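Local structure of TbpB (Actinobacillus pleuropneumoniae, 3HOL) at residues A[31-36]-A[97-102]; A[43-48]-A[129-134]. The protein probably binds host transferrin at the bacterial surface as the lipoprotein part of the transferrin receptor, serving iron acquisition. All coordinates share one frame; numbering follows the deposited sequence.

Contact 1. Residues A[31-36]-A[97-102]; sequences VVKVPV and SNEKGY
The Y102 CG lies anti to its carbonyl carbon (chi1 -56°), which lays the ring obliquely across K33 and the carbonyl of V32. K33 CG lies anti to its own backbone N (chi1 -168°), so that CB and CG run past the same ring. The closest side-chain pair here is K33 CB to Y102 CE1, at 3.8 Å. Two residues before K33, V31 CG2 packs on Y102 CB at 3.7 Å.

K33 and Y102 form an antiparallel non-hydrogen-bonded pair. Each CA of the pair makes a CA-H...O contact with a carbonyl across the gap. Y102 CA lies 3.2 Å from V32 O. K33 CA lies 3.5 Å from G101 O. G101 O also accepts a nearly straight bond from V34 N, at 2.9 Å. The donor is tilted out of the carbonyl plane. G101 has a positive phi (138°), a backbone shape that suits glycine.

Beyond V34, and before G101 on the other segment, the backbones separate. A water bridges them there, donating to V34 O (2.7 Å) and accepting from K100 N (3.0 Å). Beside it, V34 CG1 meets K100 CG at 3.7 Å.

K100 and E99 find their main polar partners outside the two segments. K100 NZ forms a salt bridge with D163. E99 OE2 bonds Y69 and N65, while OE1 takes a weak bond from the Y102 hydroxyl. The Y102 ring also stacks with Y62.

This is the fraying end of a central strand pair in the five-stranded sheet, consistent with the N-lobe handle domain. G101 O holds the last direct link, taking the V34 N-H and a CA-H. The water then satisfies V34 O and K100 N where the strands separate.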
loop_
_atom_site.group_PDB
_atom_site.type_symbol
_atom_site.label_atom_id
_atom_site.label_comp_id
_atom_site.label_asym_id
_atom_site.label_seq_id
_atom_site.Cartn_x
_atom_site.Cartn_y
_atom_site.Cartn_z
ATOM N N VAL A 31 -6.752 -6.298 -13.313
ATOM C CA VAL A 31 -7.268 -7.376 -14.175
ATOM C C VAL A 31 -7.668 -6.815 -15.541
ATOM O O VAL A 31 -8.168 -5.701 -15.623
ATOM C CB VAL A 31 -8.471 -8.126 -13.501
ATOM C CG1 VAL A 31 -9.553 -7.157 -13.076
ATOM C CG2 VAL A 31 -9.053 -9.258 -14.433
ATOM N N VAL A 32 -7.405 -7.557 -16.608
ATOM C CA VAL A 32 -7.812 -7.129 -17.926
ATOM C C VAL A 32 -8.522 -8.250 -18.671
ATOM O O VAL A 32 -8.209 -9.444 -18.481
ATOM C CB VAL A 32 -6.619 -6.580 -18.763
ATOM C CG1 VAL A 32 -5.727 -7.691 -19.359
ATOM C CG2 VAL A 32 -7.134 -5.678 -19.884
ATOM N N LYS A 33 -9.488 -7.845 -19.506
ATOM C CA LYS A 33 -10.141 -8.745 -20.467
ATOM C C LYS A 33 -9.253 -9.071 -21.671
ATOM O O LYS A 33 -8.526 -8.198 -22.210
ATOM C CB LYS A 33 -11.439 -8.125 -20.943
ATOM C CG LYS A 33 -12.306 -9.088 -21.708
ATOM C CD LYS A 33 -13.753 -8.550 -21.918
ATOM C CE LYS A 33 -13.779 -7.101 -22.369
ATOM N NZ LYS A 33 -12.698 -6.766 -23.333
ATOM N N VAL A 34 -9.283 -10.343 -22.069
ATOM C CA VAL A 34 -8.534 -10.786 -23.242
ATOM C C VAL A 34 -9.257 -10.101 -24.458
ATOM O O VAL A 34 -10.478 -10.215 -24.577
ATOM C CB VAL A 34 -8.550 -12.338 -23.314
ATOM C CG1 VAL A 34 -7.982 -12.860 -24.648
ATOM C CG2 VAL A 34 -7.787 -12.950 -22.130
ATOM N N PRO A 35 -8.517 -9.350 -25.291
ATOM C CA PRO A 35 -9.120 -8.675 -26.449
ATOM C C PRO A 35 -9.643 -9.651 -27.501
ATOM O O PRO A 35 -9.051 -10.701 -27.740
ATOM C CB PRO A 35 -7.950 -7.906 -27.057
ATOM C CG PRO A 35 -7.094 -7.582 -25.866
ATOM C CD PRO A 35 -7.127 -8.882 -25.071
ATOM N N VAL A 36 -10.714 -9.246 -28.156
ATOM C CA VAL A 36 -11.332 -9.985 -29.250
ATOM C C VAL A 36 -11.586 -8.992 -30.405
ATOM O O VAL A 36 -12.148 -7.919 -30.195
ATOM C CB VAL A 36 -12.655 -10.626 -28.759
ATOM C CG1 VAL A 36 -13.490 -11.176 -29.946
ATOM C CG2 VAL A 36 -12.348 -11.748 -27.703
ATOM N N SER A 97 -18.760 -15.751 -30.177
ATOM C CA SER A 97 -18.625 -14.388 -29.687
ATOM C C SER A 97 -18.624 -14.298 -28.156
ATOM O O SER A 97 -18.497 -13.211 -27.610
ATOM C CB SER A 97 -19.761 -13.536 -30.266
ATOM O OG SER A 97 -21.005 -14.090 -29.867
ATOM N N ASN A 98 -18.749 -15.410 -27.445
ATOM C CA ASN A 98 -18.687 -15.340 -25.983
ATOM C C ASN A 98 -17.273 -14.864 -25.585
ATOM O O ASN A 98 -16.368 -14.849 -26.418
ATOM C CB ASN A 98 -19.084 -16.657 -25.339
ATOM C CG ASN A 98 -20.612 -16.861 -25.307
ATOM O OD1 ASN A 98 -21.402 -15.974 -25.680
ATOM N ND2 ASN A 98 -21.022 -17.997 -24.822
ATOM N N GLU A 99 -17.114 -14.420 -24.351
ATOM C CA GLU A 99 -15.813 -13.867 -23.924
ATOM C C GLU A 99 -14.770 -14.960 -23.778
ATOM O O GLU A 99 -15.125 -16.104 -23.500
ATOM C CB GLU A 99 -15.978 -13.102 -22.626
ATOM C CG GLU A 99 -16.345 -13.931 -21.413
ATOM C CD GLU A 99 -16.369 -13.062 -20.134
ATOM O OE1 GLU A 99 -16.302 -11.814 -20.233
ATOM O OE2 GLU A 99 -16.434 -13.638 -19.045
ATOM N N LYS A 100 -13.508 -14.612 -24.013
ATOM C CA LYS A 100 -12.386 -15.545 -23.785
ATOM C C LYS A 100 -11.919 -15.646 -22.289
ATOM O O LYS A 100 -11.532 -16.735 -21.814
ATOM C CB LYS A 100 -11.220 -15.200 -24.727
ATOM C CG LYS A 100 -9.919 -15.956 -24.477
ATOM C CD LYS A 100 -10.013 -17.489 -24.779
ATOM C CE LYS A 100 -8.640 -18.112 -24.650
ATOM N NZ LYS A 100 -8.682 -19.551 -25.007
ATOM N N GLY A 101 -11.936 -14.518 -21.568
ATOM C CA GLY A 101 -11.546 -14.492 -20.157
ATOM C C GLY A 101 -10.678 -13.299 -19.776
ATOM O O GLY A 101 -10.745 -12.211 -20.403
ATOM N N TYR A 102 -9.858 -13.507 -18.740
ATOM C CA TYR A 102 -9.154 -12.428 -18.066
ATOM C C TYR A 102 -7.786 -12.872 -17.576
ATOM O O TYR A 102 -7.569 -14.065 -17.309
ATOM C CB TYR A 102 -9.961 -11.923 -16.850
ATOM C CG TYR A 102 -11.359 -11.470 -17.199
ATOM C CD1 TYR A 102 -11.605 -10.134 -17.490
ATOM C CD2 TYR A 102 -12.432 -12.387 -17.263
ATOM C CE1 TYR A 102 -12.870 -9.704 -17.829
ATOM C CE2 TYR A 102 -13.717 -11.953 -17.624
ATOM C CZ TYR A 102 -13.911 -10.613 -17.890
ATOM O OH TYR A 102 -15.154 -10.142 -18.264
HETATM O O HOH W 1 -12.552 -11.800 -23.926
#

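Contact 2. Residues A[43-48]-A[129-134]; sequences KVDISD and TSNANL
V44 and A132 form an antiparallel hydrogen-bonded pair. V44 N donates to A132 O at 2.8 Å, and A132 N donates to V44 O at 3.0 Å. Both bonds are nearly straight. Next to them, K43 and N133 make a non-hydrogen-bonded pair. There the K43 aliphatic chain crosses the N133 amide, with CD 3.5 Å from ND2.

N131 CG sits between its backbone N and carbonyl carbon (chi1 66°), which brings the amide to D45. N131 ND2 donates to D45 OD1 at 3.0 Å, close to the amide plane. The amide and the carboxylate run side by side, nearly coplanar (23° apart). K43 NZ reaches the same OD1 on its syn side, at 3.0 Å, as a salt bridge. I46 CD1 rests near T129 CG2 (4.0 Å).

Further out, R140 donates to N131 OD1, which fixes the amide from its other end. N133 OD1 accepts from the backbone N of N135. S130 OG bonds N131 O and is met by the backbone N of L159.

The short strand 43-44 pairs with the end of strand 119-133 of the N-lobe barrel sheet. D45 OD1 is gripped by two donors, one of them cationic, which would tend to keep the carboxylate ionised.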
loop_
_atom_site.group_PDB
_atom_site.type_symbol
_atom_site.label_atom_id
_atom_site.label_comp_id
_atom_site.label_asym_id
_atom_site.label_seq_id
_atom_site.Cartn_x
_atom_site.Cartn_y
_atom_site.Cartn_z
ATOM N N LYS A 43 -7.919 -4.982 -35.573
ATOM C CA LYS A 43 -6.923 -4.829 -34.483
ATOM C C LYS A 43 -7.633 -4.294 -33.229
ATOM O O LYS A 43 -8.298 -3.242 -33.265
ATOM C CB LYS A 43 -5.766 -3.925 -34.937
ATOM C CG LYS A 43 -4.463 -4.063 -34.153
ATOM C CD LYS A 43 -3.330 -3.235 -34.811
ATOM C CE LYS A 43 -2.213 -2.913 -33.829
ATOM N NZ LYS A 43 -2.670 -1.865 -32.894
ATOM N N VAL A 44 -7.557 -5.043 -32.137
ATOM C CA VAL A 44 -8.119 -4.600 -30.869
ATOM C C VAL A 44 -7.031 -4.794 -29.786
ATOM O O VAL A 44 -6.518 -5.919 -29.575
ATOM C CB VAL A 44 -9.434 -5.334 -30.503
ATOM C CG1 VAL A 44 -9.907 -5.032 -29.048
ATOM C CG2 VAL A 44 -10.571 -4.978 -31.511
ATOM N N ASP A 45 -6.685 -3.689 -29.132
ATOM C CA ASP A 45 -5.501 -3.640 -28.263
ATOM C C ASP A 45 -5.880 -3.908 -26.818
ATOM O O ASP A 45 -7.056 -3.921 -26.483
ATOM C CB ASP A 45 -4.843 -2.251 -28.367
ATOM C CG ASP A 45 -4.113 -2.046 -29.703
ATOM O OD1 ASP A 45 -3.747 -3.017 -30.379
ATOM O OD2 ASP A 45 -3.960 -0.887 -30.086
ATOM N N ILE A 46 -4.880 -4.094 -25.953
ATOM C CA ILE A 46 -5.121 -4.113 -24.517
ATOM C C ILE A 46 -5.785 -2.795 -24.146
ATOM O O ILE A 46 -5.274 -1.727 -24.512
ATOM C CB ILE A 46 -3.788 -4.298 -23.737
ATOM C CG1 ILE A 46 -3.049 -5.575 -24.203
ATOM C CG2 ILE A 46 -4.010 -4.336 -22.209
ATOM C CD1 ILE A 46 -3.798 -6.869 -23.839
ATOM N N SER A 47 -6.936 -2.867 -23.469
ATOM C CA SER A 47 -7.587 -1.654 -22.978
ATOM C C SER A 47 -8.457 -2.019 -21.794
ATOM O O SER A 47 -8.707 -3.204 -21.532
ATOM C CB SER A 47 -8.449 -1.011 -24.087
ATOM O OG SER A 47 -9.629 -1.772 -24.214
ATOM N N ASP A 48 -8.922 -0.999 -21.078
ATOM C CA ASP A 48 -9.883 -1.162 -19.990
ATOM C C ASP A 48 -9.310 -2.003 -18.862
ATOM O O ASP A 48 -9.983 -2.860 -18.331
ATOM C CB ASP A 48 -11.199 -1.801 -20.468
ATOM C CG ASP A 48 -11.963 -0.915 -21.415
ATOM O OD1 ASP A 48 -11.929 0.320 -21.218
ATOM O OD2 ASP A 48 -12.599 -1.453 -22.355
ATOM N N THR A 129 -1.711 -11.918 -21.756
ATOM C CA THR A 129 -2.607 -12.029 -22.920
ATOM C C THR A 129 -2.070 -11.123 -24.022
ATOM O O THR A 129 -1.592 -10.017 -23.727
ATOM C CB THR A 129 -4.117 -11.723 -22.615
ATOM O OG1 THR A 129 -4.865 -11.743 -23.848
ATOM C CG2 THR A 129 -4.338 -10.321 -21.909
ATOM N N SER A 130 -2.063 -11.598 -25.266
ATOM C CA SER A 130 -1.740 -10.655 -26.355
ATOM C C SER A 130 -2.971 -9.820 -26.715
ATOM O O SER A 130 -4.049 -9.977 -26.137
ATOM C CB SER A 130 -1.185 -11.385 -27.580
ATOM O OG SER A 130 -2.272 -11.969 -28.289
ATOM N N ASN A 131 -2.804 -8.867 -27.632
ATOM C CA ASN A 131 -3.972 -8.236 -28.223
ATOM C C ASN A 131 -4.511 -9.156 -29.331
ATOM O O ASN A 131 -3.957 -10.260 -29.531
ATOM C CB ASN A 131 -3.611 -6.839 -28.761
ATOM C CG ASN A 131 -2.648 -6.879 -29.912
ATOM O OD1 ASN A 131 -1.944 -7.859 -30.147
ATOM N ND2 ASN A 131 -2.587 -5.761 -30.645
ATOM N N ALA A 132 -5.557 -8.701 -30.038
ATOM C CA ALA A 132 -6.173 -9.441 -31.152
ATOM C C ALA A 132 -5.899 -8.698 -32.460
ATOM O O ALA A 132 -6.253 -7.518 -32.593
ATOM C CB ALA A 132 -7.688 -9.632 -30.945
ATOM N N ASN A 133 -5.274 -9.376 -33.413
ATOM C CA ASN A 133 -4.922 -8.734 -34.701
ATOM C C ASN A 133 -5.172 -9.664 -35.844
ATOM O O ASN A 133 -4.378 -10.584 -36.090
ATOM C CB ASN A 133 -3.468 -8.277 -34.761
ATOM C CG ASN A 133 -3.217 -7.230 -35.861
ATOM O OD1 ASN A 133 -3.946 -7.184 -36.848
ATOM N ND2 ASN A 133 -2.149 -6.408 -35.695
ATOM N N LEU A 134 -6.266 -9.393 -36.551
ATOM C CA LEU A 134 -6.690 -10.192 -37.703
ATOM C C LEU A 134 -6.077 -9.743 -39.021
ATOM O O LEU A 134 -6.273 -10.408 -40.051
ATOM C CB LEU A 134 -8.210 -10.133 -37.841
ATOM C CG LEU A 134 -9.009 -11.275 -37.218
ATOM C CD1 LEU A 134 -10.488 -10.901 -37.194
ATOM C CD2 LEU A 134 -8.794 -12.577 -37.958
#

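In the fold
After strand 7-9, which joins the sheet of 495-508, the chain reaches strand 29-33. Segment 31-36 begins in the last three residues of that strand, and the chain then passes through 43-48. Contact 1 closes the long loop that leads back to 97-102, so 43-48 lies inside that loop. Contact 2 closes a second loop from 43-48 to 129-134, which encloses 97-102. The two loops therefore cross and neither nests in the other. Contact 1 belongs to the five-stranded sheet, and contact 2 to the barrel sheet. Their centres lie about 10 Å apart. V34 and P35 pack against T129, and P35 also meets S130 and V44. This packing, with V32 against S47, joins the two sheets.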